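Long-range contact in beta-glycosidase (Bacteroides caccae, PDB 6T2R), which probably cleaves internal glycosidic linkages as a family 16 glycoside hydrolase, consistent with an endo-acting O-glycanase of gut bacteria that starts mucin breakdown: residues T94-F105 with I226-L236. Sequence-based numbering, arbitrary orientation.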
loop_
_atom_site.group_PDB
_atom_site.type_symbol
_atom_site.label_atom_id
_atom_site.label_comp_id
_atom_site.label_asym_id
_atom_site.label_seq_id
_atom_site.Cartn_x
_atom_site.Cartn_y
_atom_site.Cartn_z
ATOM N N THR A 94 -6.519 -13.067 -6.544
ATOM C CA THR A 94 -6.071 -11.666 -6.738
ATOM C C THR A 94 -4.560 -11.653 -6.934
ATOM O O THR A 94 -3.871 -12.572 -6.423
ATOM C CB THR A 94 -6.482 -10.744 -5.578
ATOM O OG1 THR A 94 -5.852 -11.233 -4.385
ATOM C CG2 THR A 94 -7.983 -10.630 -5.429
ATOM N N GLY A 95 -4.091 -10.659 -7.684
ATOM C CA GLY A 95 -2.654 -10.408 -7.900
ATOM C C GLY A 95 -2.170 -9.327 -6.951
ATOM O O GLY A 95 -2.965 -8.401 -6.631
ATOM N N GLY A 96 -0.929 -9.472 -6.492
ATOM C CA GLY A 96 -0.221 -8.531 -5.614
ATOM C C GLY A 96 1.281 -8.667 -5.774
ATOM O O GLY A 96 1.749 -9.782 -6.086
ATOM N N LEU A 97 1.987 -7.540 -5.658
ATOM C CA LEU A 97 3.457 -7.477 -5.632
ATOM C C LEU A 97 3.911 -6.848 -4.311
ATOM O O LEU A 97 3.212 -5.931 -3.808
ATOM C CB LEU A 97 3.959 -6.637 -6.797
ATOM C CG LEU A 97 3.710 -7.161 -8.214
ATOM C CD1 LEU A 97 4.394 -6.222 -9.201
ATOM C CD2 LEU A 97 4.232 -8.574 -8.432
ATOM N N TRP A 98 5.066 -7.287 -3.801
ATOM C CA TRP A 98 5.722 -6.657 -2.630
ATOM C C TRP A 98 7.235 -6.593 -2.816
ATOM O O TRP A 98 7.799 -7.271 -3.702
ATOM C CB TRP A 98 5.300 -7.324 -1.321
ATOM C CG TRP A 98 5.698 -8.756 -1.115
ATOM C CD1 TRP A 98 6.685 -9.475 -1.728
ATOM C CD2 TRP A 98 5.143 -9.619 -0.112
ATOM N NE1 TRP A 98 6.748 -10.733 -1.203
ATOM C CE2 TRP A 98 5.810 -10.855 -0.215
ATOM C CE3 TRP A 98 4.144 -9.454 0.854
ATOM C CZ2 TRP A 98 5.522 -11.923 0.622
ATOM C CZ3 TRP A 98 3.839 -10.522 1.667
ATOM C CH2 TRP A 98 4.530 -11.734 1.559
ATOM N N THR A 99 7.851 -5.681 -2.099
ATOM C CA THR A 99 9.307 -5.440 -2.196
ATOM C C THR A 99 10.001 -6.164 -1.045
ATOM O O THR A 99 11.191 -5.877 -0.840
ATOM C CB THR A 99 9.698 -3.961 -2.115
ATOM O OG1 THR A 99 9.412 -3.401 -0.827
ATOM C CG2 THR A 99 9.061 -3.148 -3.207
ATOM N N LYS A 100 9.270 -7.015 -0.323
ATOM C CA LYS A 100 9.834 -7.772 0.802
ATOM C C LYS A 100 11.134 -8.444 0.349
ATOM O O LYS A 100 11.134 -9.081 -0.691
ATOM C CB LYS A 100 8.876 -8.843 1.321
ATOM C CG LYS A 100 9.426 -9.620 2.520
ATOM C CD LYS A 100 8.602 -10.830 2.902
ATOM C CE LYS A 100 7.244 -10.432 3.412
ATOM N NZ LYS A 100 6.616 -11.532 4.167
ATOM N N ASP A 101 12.180 -8.313 1.154
ATOM C CA ASP A 101 13.489 -8.981 0.982
ATOM C C ASP A 101 14.202 -8.402 -0.237
ATOM O O ASP A 101 15.283 -8.895 -0.489
ATOM C CB ASP A 101 13.345 -10.506 0.891
ATOM C CG ASP A 101 12.786 -11.156 2.168
ATOM O OD1 ASP A 101 13.258 -10.793 3.255
ATOM O OD2 ASP A 101 11.839 -11.982 2.084
ATOM N N LYS A 102 13.657 -7.392 -0.931
ATOM C CA LYS A 102 14.306 -6.838 -2.161
ATOM C C LYS A 102 14.533 -5.325 -2.091
ATOM O O LYS A 102 15.598 -4.892 -2.531
ATOM C CB LYS A 102 13.476 -7.177 -3.402
ATOM C CG LYS A 102 13.477 -8.658 -3.753
ATOM C CD LYS A 102 12.685 -9.062 -4.994
ATOM C CE LYS A 102 13.005 -10.499 -5.345
ATOM N NZ LYS A 102 12.115 -10.986 -6.402
ATOM N N ARG A 103 13.550 -4.516 -1.692
ATOM C CA ARG A 103 13.805 -3.071 -1.564
ATOM C C ARG A 103 13.168 -2.528 -0.273
ATOM O O ARG A 103 11.944 -2.691 -0.048
ATOM C CB ARG A 103 13.344 -2.302 -2.804
ATOM C CG ARG A 103 13.471 -0.801 -2.560
ATOM C CD ARG A 103 13.345 0.008 -3.818
ATOM N NE ARG A 103 14.532 -0.205 -4.618
ATOM C CZ ARG A 103 15.630 0.548 -4.578
ATOM N NH1 ARG A 103 15.686 1.597 -3.775
ATOM N NH2 ARG A 103 16.669 0.256 -5.352
ATOM N N ALA A 104 13.978 -1.849 0.511
ATOM C CA ALA A 104 13.591 -1.218 1.788
ATOM C C ALA A 104 13.364 0.270 1.539
ATOM O O ALA A 104 14.198 0.869 0.895
ATOM C CB ALA A 104 14.681 -1.443 2.807
ATOM N N PHE A 105 12.294 0.836 2.072
ATOM C CA PHE A 105 12.091 2.297 2.100
ATOM C C PHE A 105 12.441 2.804 3.497
ATOM O O PHE A 105 11.858 2.272 4.450
ATOM C CB PHE A 105 10.666 2.595 1.669
ATOM C CG PHE A 105 10.396 2.092 0.275
ATOM C CD1 PHE A 105 10.089 0.761 0.053
ATOM C CD2 PHE A 105 10.473 2.946 -0.812
ATOM C CE1 PHE A 105 9.886 0.278 -1.228
ATOM C CE2 PHE A 105 10.211 2.479 -2.091
ATOM C CZ PHE A 105 9.950 1.137 -2.294
ATOM N N ILE A 226 11.104 3.105 10.840
ATOM C CA ILE A 226 11.921 1.894 10.639
ATOM C C ILE A 226 11.786 1.589 9.157
ATOM O O ILE A 226 10.794 1.954 8.533
ATOM C CB ILE A 226 11.444 0.706 11.505
ATOM C CG1 ILE A 226 9.979 0.331 11.226
ATOM C CG2 ILE A 226 11.695 0.961 12.986
ATOM C CD1 ILE A 226 9.497 -0.856 12.071
ATOM N N PRO A 227 12.764 0.882 8.569
ATOM C CA PRO A 227 12.693 0.540 7.157
ATOM C C PRO A 227 11.393 -0.210 6.843
ATOM O O PRO A 227 11.001 -1.083 7.609
ATOM C CB PRO A 227 13.893 -0.387 6.967
ATOM C CG PRO A 227 14.845 0.016 8.061
ATOM C CD PRO A 227 13.952 0.320 9.237
ATOM N N GLN A 228 10.805 0.106 5.688
ATOM C CA GLN A 228 9.498 -0.415 5.233
ATOM C C GLN A 228 9.713 -1.248 3.971
ATOM O O GLN A 228 10.666 -0.942 3.209
ATOM C CB GLN A 228 8.567 0.783 4.981
ATOM C CG GLN A 228 8.445 1.716 6.192
ATOM C CD GLN A 228 7.501 1.162 7.233
ATOM O OE1 GLN A 228 6.463 0.601 6.889
ATOM N NE2 GLN A 228 7.876 1.276 8.512
ATOM N N TYR A 229 8.846 -2.233 3.733
ATOM C CA TYR A 229 8.608 -2.763 2.367
ATOM C C TYR A 229 7.191 -2.373 1.932
ATOM O O TYR A 229 6.298 -2.150 2.797
ATOM C CB TYR A 229 8.914 -4.255 2.289
ATOM C CG TYR A 229 7.902 -5.228 2.851
ATOM C CD1 TYR A 229 6.962 -5.815 2.027
ATOM C CD2 TYR A 229 7.943 -5.636 4.177
ATOM C CE1 TYR A 229 6.061 -6.755 2.506
ATOM C CE2 TYR A 229 7.051 -6.574 4.671
ATOM C CZ TYR A 229 6.126 -7.152 3.827
ATOM O OH TYR A 229 5.263 -8.100 4.275
ATOM N N LEU A 230 7.005 -2.297 0.613
ATOM C CA LEU A 230 5.791 -1.765 -0.046
ATOM C C LEU A 230 5.025 -2.933 -0.646
ATOM O O LEU A 230 5.667 -3.819 -1.214
ATOM C CB LEU A 230 6.234 -0.823 -1.161
ATOM C CG LEU A 230 5.100 -0.255 -1.995
ATOM C CD1 LEU A 230 4.056 0.470 -1.140
ATOM C CD2 LEU A 230 5.671 0.685 -3.042
ATOM N N LEU A 231 3.732 -2.956 -0.412
ATOM C CA LEU A 231 2.757 -3.928 -0.950
ATOM C C LEU A 231 1.769 -3.123 -1.797
ATOM O O LEU A 231 1.264 -2.049 -1.309
ATOM C CB LEU A 231 2.009 -4.634 0.197
ATOM C CG LEU A 231 2.870 -5.381 1.227
ATOM C CD1 LEU A 231 3.331 -4.440 2.351
ATOM C CD2 LEU A 231 2.094 -6.531 1.842
ATOM N N ILE A 232 1.455 -3.656 -2.963
ATOM C CA ILE A 232 0.411 -3.160 -3.902
ATOM C C ILE A 232 -0.367 -4.387 -4.358
ATOM O O ILE A 232 0.283 -5.302 -4.914
ATOM C CB ILE A 232 1.005 -2.410 -5.107
ATOM C CG1 ILE A 232 1.913 -1.264 -4.662
ATOM C CG2 ILE A 232 -0.149 -1.931 -5.980
ATOM C CD1 ILE A 232 2.700 -0.591 -5.756
ATOM N N ASP A 233 -1.661 -4.478 -4.057
ATOM C CA ASP A 233 -2.327 -5.774 -4.308
ATOM C C ASP A 233 -3.828 -5.584 -4.360
ATOM O O ASP A 233 -4.370 -4.810 -3.553
ATOM C CB ASP A 233 -1.921 -6.820 -3.253
ATOM C CG ASP A 233 -2.433 -6.498 -1.855
ATOM O OD1 ASP A 233 -1.869 -5.585 -1.211
ATOM O OD2 ASP A 233 -3.435 -7.117 -1.459
ATOM N N MET A 234 -4.432 -6.262 -5.328
ATOM C CA MET A 234 -5.883 -6.453 -5.434
ATOM C C MET A 234 -6.286 -7.400 -4.305
ATOM O O MET A 234 -5.478 -8.284 -3.895
ATOM C CB MET A 234 -6.263 -7.029 -6.803
ATOM C CG MET A 234 -7.760 -7.233 -7.009
ATOM S SD MET A 234 -8.756 -5.791 -6.650
ATOM C CE MET A 234 -8.293 -4.683 -7.981
ATOM N N GLN A 235 -7.495 -7.176 -3.816
ATOM C CA GLN A 235 -8.079 -7.876 -2.664
ATOM C C GLN A 235 -9.565 -8.029 -2.995
ATOM O O GLN A 235 -10.168 -7.077 -3.589
ATOM C CB GLN A 235 -7.805 -7.078 -1.378
ATOM C CG GLN A 235 -6.333 -7.020 -1.020
ATOM C CD GLN A 235 -5.968 -6.178 0.183
ATOM O OE1 GLN A 235 -6.780 -5.472 0.783
ATOM N NE2 GLN A 235 -4.703 -6.209 0.495
ATOM N N LEU A 236 -10.131 -9.178 -2.630
ATOM C CA LEU A 236 -11.573 -9.484 -2.851
ATOM C C LEU A 236 -12.172 -10.145 -1.602
ATOM O O LEU A 236 -11.638 -11.197 -1.173
ATOM C CB LEU A 236 -11.705 -10.405 -4.073
ATOM C CG LEU A 236 -11.585 -9.728 -5.437
ATOM C CD1 LEU A 236 -11.572 -10.776 -6.556
ATOM C CD2 LEU A 236 -12.708 -8.719 -5.648
#
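The ring of Y229 and the indole of W98 meet, and the stem of K100 lies against both, where strands 92-98 and 228-233 run antiparallel, neighbours in the beta-sandwich (jelly roll) of family 16 glycoside hydrolases. The ring of Y229 turns its edge toward the face of the W98 six-membered ring, planes at 87° and centroids 5.6 Å apart. Over one face of Y229 lies K100 CB, 3.8 Å from the ring centroid, a CH-pi contact. The long aliphatic stem of K100 suits this place: bent at chi3 (-66°), it brings CE to 3.2 Å from Y229 OH and also over a face of the indole. L231 CD2 abuts the edge of the indole, near its plane, 3.7 Å from W98 CE3. W98 and L231 thus share one face of the sheet, K100 reaching over from the following turn, while on the other L97 and I232 look into the sandwich interior, where I232 meets V255 and V258 of strand 251-263.

At G96 the absence of a side chain lets the chains close up, its CA 3.7 Å from the CA of D233. D233 CB packs 3.4 Å from G96 CA, on the side where glycine has no CB. Beyond T99 the first chain bulges out through 100-103 and returns at F105, which exchanges backbone bonds with Q228 and lays its CE1 against L230 CB. T99 N still reaches L230 O, but T99 O turns to the amides of K102 and R103. T99 OG1 takes its place as acceptor for L230 N, in a nearly straight bond (169°). The same hydroxyl donates to R103 O, 2.7 Å from OG1.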